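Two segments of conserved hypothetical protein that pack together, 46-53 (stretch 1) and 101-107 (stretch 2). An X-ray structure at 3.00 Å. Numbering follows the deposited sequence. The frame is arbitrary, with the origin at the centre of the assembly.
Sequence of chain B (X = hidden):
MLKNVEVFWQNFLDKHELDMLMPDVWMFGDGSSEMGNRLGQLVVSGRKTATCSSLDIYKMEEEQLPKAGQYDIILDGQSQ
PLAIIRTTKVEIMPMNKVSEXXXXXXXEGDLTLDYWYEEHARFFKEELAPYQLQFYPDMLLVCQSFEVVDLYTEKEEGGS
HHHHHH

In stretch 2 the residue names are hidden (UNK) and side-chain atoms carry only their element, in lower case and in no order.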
# COMPACT_ATOMS: atom_id res chain seq x y z
N GLY B 46 7.62 17.12 -6.15
CA GLY B 46 7.18 18.29 -6.89
C GLY B 46 7.14 18.12 -8.39
O GLY B 46 6.85 19.08 -9.10
N ARG B 47 7.42 16.91 -8.87
CA ARG B 47 7.41 16.63 -10.31
C ARG B 47 6.03 16.33 -10.89
O ARG B 47 5.68 16.84 -11.95
CB ARG B 47 8.37 15.49 -10.63
CG ARG B 47 9.81 15.79 -10.27
CD ARG B 47 10.76 14.80 -10.90
NE ARG B 47 12.16 15.12 -10.64
CZ ARG B 47 12.75 16.27 -10.98
NH1 ARG B 47 12.07 17.22 -11.61
NH2 ARG B 47 14.04 16.45 -10.70
N LYS B 48 5.25 15.49 -10.21
CA LYS B 48 3.91 15.16 -10.69
C LYS B 48 2.86 15.93 -9.90
O LYS B 48 2.60 15.65 -8.73
CB LYS B 48 3.65 13.65 -10.57
CG LYS B 48 2.17 13.26 -10.71
CD LYS B 48 1.98 11.81 -10.29
CE LYS B 48 0.53 11.37 -10.35
NZ LYS B 48 0.04 11.24 -11.75
N THR B 49 2.23 16.90 -10.55
CA THR B 49 1.24 17.72 -9.88
C THR B 49 -0.18 17.57 -10.40
O THR B 49 -1.04 18.40 -10.12
CB THR B 49 1.62 19.18 -10.00
OG1 THR B 49 1.43 19.61 -11.35
CG2 THR B 49 3.07 19.34 -9.67
N ALA B 50 -0.41 16.51 -11.18
CA ALA B 50 -1.74 16.24 -11.73
C ALA B 50 -2.05 14.75 -11.77
O ALA B 50 -1.16 13.90 -11.70
CB ALA B 50 -1.85 16.81 -13.12
N THR B 51 -3.34 14.44 -11.90
CA THR B 51 -3.84 13.08 -11.94
C THR B 51 -5.05 13.03 -12.85
O THR B 51 -5.56 14.05 -13.31
CB THR B 51 -4.32 12.64 -10.56
OG1 THR B 51 -3.38 13.07 -9.58
CG2 THR B 51 -4.46 11.14 -10.50
N CYS B 52 -5.53 11.82 -13.09
CA CYS B 52 -6.70 11.67 -13.90
C CYS B 52 -7.32 10.32 -13.61
O CYS B 52 -6.62 9.32 -13.44
CB CYS B 52 -6.36 11.81 -15.39
SG CYS B 52 -5.20 10.61 -16.01
N SER B 53 -8.64 10.33 -13.52
CA SER B 53 -9.42 9.13 -13.25
C SER B 53 -10.49 9.08 -14.32
O SER B 53 -10.70 10.07 -15.03
CB SER B 53 -10.03 9.20 -11.85
OG SER B 53 -10.59 10.48 -11.57
N UNK B 101 0.75 19.67 -22.14
CA UNK B 101 0.78 20.51 -20.94
C UNK B 101 0.35 19.67 -19.74
O UNK B 101 1.05 19.58 -18.73
o UNK B 101 -0.33 22.45 -19.95
c UNK B 101 -0.18 21.68 -21.13
N UNK B 102 -0.82 19.05 -19.86
CA UNK B 102 -1.33 18.22 -18.79
C UNK B 102 -0.45 17.00 -18.57
O UNK B 102 -0.29 16.55 -17.43
c UNK B 102 -3.38 16.86 -18.08
c UNK B 102 -2.78 17.80 -19.10
c UNK B 102 -4.44 15.09 -16.15
c UNK B 102 -3.21 15.48 -18.19
c UNK B 102 -4.62 16.48 -16.03
c UNK B 102 -3.73 14.60 -17.23
c UNK B 102 -4.09 17.35 -16.99
N UNK B 103 0.13 16.45 -19.63
CA UNK B 103 0.96 15.27 -19.49
C UNK B 103 2.24 15.52 -18.70
O UNK B 103 2.68 14.66 -17.94
c UNK B 103 1.28 14.69 -20.84
N UNK B 104 2.85 16.69 -18.88
CA UNK B 104 4.08 17.00 -18.16
C UNK B 104 3.73 17.18 -16.68
O UNK B 104 4.46 16.74 -15.78
c UNK B 104 5.00 18.14 -20.25
n UNK B 104 6.74 18.96 -21.72
o UNK B 104 5.62 20.45 -20.45
c UNK B 104 4.73 18.26 -18.74
c UNK B 104 5.82 19.28 -20.81
N UNK B 105 2.59 17.82 -16.44
CA UNK B 105 2.11 18.03 -15.09
C UNK B 105 1.86 16.66 -14.45
O UNK B 105 2.10 16.46 -13.26
c UNK B 105 0.83 18.82 -15.12
N UNK B 106 1.38 15.72 -15.28
CA UNK B 106 1.05 14.35 -14.90
C UNK B 106 2.26 13.52 -14.47
O UNK B 106 2.10 12.46 -13.83
c UNK B 106 0.37 13.66 -16.08
o UNK B 106 -0.07 11.16 -15.07
c UNK B 106 -1.13 11.78 -15.33
c UNK B 106 -1.04 13.21 -15.82
o UNK B 106 -2.26 11.27 -15.21
N UNK B 107 3.45 14.00 -14.82
CA UNK B 107 4.68 13.30 -14.46
C UNK B 107 5.64 13.11 -15.62
O UNK B 107 6.69 12.48 -15.47

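Position 101 lies in a helix that begins earlier in the chain. Its side chain is one carbon followed by one oxygen. It touches nothing on stretch 1. One carbon bearing a single oxygen is serine, so this is Ser 101.

Position 102 carries one carbon and then a ring of six carbons, with no oxygen on the ring. The CA-to-CB bond points sideways, but the ring comes nearer to the strand. It meets Ala 50, Thr 51 and Cys 52. A six-carbon ring without a hydroxyl is phenylalanine. Phe 102 CZ lies 3.2 Å from Thr 51 O, which sits at the ring edge near its plane. Phe 102 CZ is also 3.9 Å from Cys 52 CB, and Phe 102 CE2 is 4.0 Å from Ala 50 CB.

Position 103 has a single side-chain carbon. It points away and touches nothing on stretch 1. This is Ala 103.

Position 104 has three carbons in a row, the third carrying one oxygen and one nitrogen. The side chain points away and does not reach stretch 1. An amide on a two-carbon arm is glutamine. Gln 104 is exposed.

Position 105 again has one carbon, which lies against Ala 50 CB. Its backbone O faces Thr 49 N. A lone methyl is alanine, hence Ala 105. Ala 105 CB packs 3.9 Å from Ala 50 CB. Its carbonyl does more: Thr 49 N donates a hydrogen bond to Ala 105 O at 2.7 Å. A weak one follows from Ala 50 N to Ala 105 O at 3.3 Å. Lys 48 CA adds a CA-H...O contact to Ala 105 O at 3.4 Å.

Position 106 has three carbons, the third carrying two oxygens. The CA-to-CB bond points away, yet the chain bends back to stretch 1. One oxygen is near Lys 48 NZ and the other near Cys 52 SG. A carboxylate on this arm is glutamate. Glu 106 OE2 forms a salt bridge with Lys 48 NZ at 3.3 Å, and Glu 106 OE1 lies 3.1 Å from Cys 52 SG. Lys 48 NZ also donates to Glu 106 O at 3.2 Å.

Position 107 has no side-chain atoms, and its phi is 131°. Its CA lies 4.0 Å from Lys 48 CB. A CB would be jammed against the carbonyl O of the preceding residue. This is Gly 107.

The contact combines apolar packing with polar anchoring. Phe 102 and Ala 105 pack against Ala 50, with Cys 52 CB also against the ring. Beside this packing, Ala 105 O accepts a hydrogen bond from Thr 49 N and a weak one from Ala 50 N. Lys 48 NZ links to Glu 106 across the contact; within stretch 1, Lys 48 NZ also donates to Ala 50 O at 2.9 Å.

Stretch 2 101-107: SFAQAEG
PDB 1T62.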